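Local coordinates for N-acyl-D-glutamate deacylase (Bordetella bronchiseptica, PDB 3GIP), which catalyses the hydrolysis of N-acyl-D-glutamate to D-glutamate and a carboxylate, probably with the help of bound zinc, as a member of the amidohydrolase superfamily, at residues A[149-154]-A[168-173]. Residues are numbered along the deposited sequence; the frame is centred on the assembly and turned at random.
Sequences LRLAAM and AMQDML
Met169 lays its thioether chain across the last turn of helix 146-153, over Leu149, Arg150 and Ala153. Its CG sits 3.6 Å from Ala153 CB and 3.7 Å from Leu149 O, which accepts the helical hydrogen bond from Ala153 N. Beyond CG the sulfur lies beside the base of the Arg150 side chain, with Met169 SD 3.7 Å from Arg150 CG and close to its CA, and the chain then bends (chi3 -83°) to bring CE near Met154 SD. That second sulfur lies over one face of the Arg150 guanidinium, offset toward its rim; Arg150, extended from CG to NE, forms a salt bridge with Glu200 of helix 198-210.

One turn on, Met172 and Leu149 pass alongside each other in opposite directions, Leu149 CD2 meeting Met172 CB at 3.7 Å. The bend at chi3 (85°) turns the methyl of Met172 onto Ala152; Met172 CE lies 3.4 Å from Ala152 CB, tighter than usual van der Waals contact. At the edge of the contact the methyls of Ala153 and Ala168 meet, CB to CB 4.1 Å. Leu149 also reaches Leu173, and both rest on Val144 of strand 139-145.

No hydrogen bond joins the segments, whose helix axes come within 9.5 Å of each other, their N-to-C directions 119° apart. This apolar packing sets the short helix following strand 139-145 against helix 163-179, which leads to strand 183-187, within the TIM-barrel-type fold of the amidohydrolases.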
loop_
_atom_site.group_PDB
_atom_site.type_symbol
_atom_site.label_atom_id
_atom_site.label_comp_id
_atom_site.label_asym_id
_atom_site.label_seq_id
_atom_site.Cartn_x
_atom_site.Cartn_y
_atom_site.Cartn_z
ATOM N N LEU A 149 9.803 1.077 16.059
ATOM C CA LEU A 149 10.033 0.329 17.290
ATOM C C LEU A 149 11.482 0.454 17.735
ATOM O O LEU A 149 11.749 0.745 18.902
ATOM C CB LEU A 149 9.661 -1.145 17.103
ATOM C CG LEU A 149 8.181 -1.400 16.801
ATOM C CD1 LEU A 149 7.954 -2.892 16.626
ATOM C CD2 LEU A 149 7.309 -0.862 17.930
ATOM N N ARG A 150 12.415 0.242 16.812
ATOM C CA ARG A 150 13.830 0.353 17.139
ATOM C C ARG A 150 14.200 1.773 17.558
ATOM O O ARG A 150 14.899 1.972 18.551
ATOM C CB ARG A 150 14.708 -0.053 15.949
ATOM C CG ARG A 150 15.201 -1.484 15.997
ATOM C CD ARG A 150 16.412 -1.689 15.092
ATOM N NE ARG A 150 17.064 -2.965 15.371
ATOM C CZ ARG A 150 18.347 -3.097 15.690
ATOM N NH1 ARG A 150 19.130 -2.030 15.764
ATOM N NH2 ARG A 150 18.844 -4.296 15.961
ATOM N N LEU A 151 13.732 2.759 16.799
ATOM C CA LEU A 151 14.051 4.153 17.096
ATOM C C LEU A 151 13.426 4.646 18.393
ATOM O O LEU A 151 13.910 5.606 18.995
ATOM C CB LEU A 151 13.605 5.055 15.946
ATOM C CG LEU A 151 14.273 4.782 14.596
ATOM C CD1 LEU A 151 13.614 5.638 13.531
ATOM C CD2 LEU A 151 15.768 5.068 14.682
ATOM N N ALA A 152 12.354 3.990 18.820
ATOM C CA ALA A 152 11.665 4.379 20.044
ATOM C C ALA A 152 12.185 3.644 21.274
ATOM O O ALA A 152 12.097 4.157 22.393
ATOM C CB ALA A 152 10.166 4.132 19.892
ATOM N N ALA A 153 12.738 2.455 21.065
ATOM C CA ALA A 153 13.223 1.642 22.172
ATOM C C ALA A 153 14.731 1.618 22.375
ATOM O O ALA A 153 15.204 1.275 23.460
ATOM C CB ALA A 153 12.712 0.208 22.011
ATOM N N MET A 154 15.491 1.992 21.351
ATOM C CA MET A 154 16.944 1.933 21.456
ATOM C C MET A 154 17.715 3.249 21.427
ATOM O O MET A 154 17.648 4.010 20.460
ATOM C CB MET A 154 17.484 1.007 20.367
ATOM C CG MET A 154 16.967 -0.416 20.485
ATOM S SD MET A 154 17.431 -1.459 19.095
ATOM C CE MET A 154 19.131 -1.804 19.487
ATOM N N ALA A 168 11.039 -4.435 25.130
ATOM C CA ALA A 168 10.379 -3.139 25.008
ATOM C C ALA A 168 9.716 -3.027 23.639
ATOM O O ALA A 168 8.589 -2.547 23.521
ATOM C CB ALA A 168 11.384 -2.015 25.193
ATOM N N MET A 169 10.418 -3.470 22.603
ATOM C CA MET A 169 9.857 -3.412 21.259
ATOM C C MET A 169 8.648 -4.335 21.157
ATOM O O MET A 169 7.648 -3.997 20.521
ATOM C CB MET A 169 10.913 -3.794 20.218
ATOM C CG MET A 169 12.044 -2.781 20.098
ATOM S SD MET A 169 13.116 -3.054 18.664
ATOM C CE MET A 169 14.222 -4.290 19.315
ATOM N N GLN A 170 8.730 -5.498 21.796
ATOM C CA GLN A 170 7.619 -6.433 21.770
ATOM C C GLN A 170 6.423 -5.860 22.526
ATOM O O GLN A 170 5.282 -5.998 22.087
ATOM C CB GLN A 170 8.047 -7.781 22.357
ATOM C CG GLN A 170 8.849 -8.616 21.369
ATOM C CD GLN A 170 9.359 -9.917 21.948
ATOM O OE1 GLN A 170 8.698 -10.553 22.774
ATOM N NE2 GLN A 170 10.533 -10.335 21.499
ATOM N N ASP A 171 6.684 -5.202 23.654
ATOM C CA ASP A 171 5.603 -4.608 24.434
ATOM C C ASP A 171 4.963 -3.453 23.671
ATOM O O ASP A 171 3.744 -3.261 23.731
ATOM C CB ASP A 171 6.121 -4.114 25.789
ATOM C CG ASP A 171 6.502 -5.251 26.720
ATOM O OD1 ASP A 171 5.993 -6.375 26.528
ATOM O OD2 ASP A 171 7.299 -5.017 27.655
ATOM N N MET A 172 5.784 -2.687 22.955
ATOM C CA MET A 172 5.279 -1.570 22.163
ATOM C C MET A 172 4.405 -2.131 21.046
ATOM O O MET A 172 3.351 -1.579 20.729
ATOM C CB MET A 172 6.432 -0.770 21.556
ATOM C CG MET A 172 7.281 -0.017 22.568
ATOM S SD MET A 172 8.543 0.994 21.757
ATOM C CE MET A 172 7.611 2.458 21.424
ATOM N N LEU A 173 4.848 -3.232 20.452
ATOM C CA LEU A 173 4.080 -3.861 19.386
ATOM C C LEU A 173 2.766 -4.382 19.956
ATOM O O LEU A 173 1.704 -4.193 19.363
ATOM C CB LEU A 173 4.868 -5.014 18.761
ATOM C CG LEU A 173 4.073 -5.914 17.807
ATOM C CD1 LEU A 173 3.443 -5.076 16.701
ATOM C CD2 LEU A 173 4.988 -6.968 17.226
#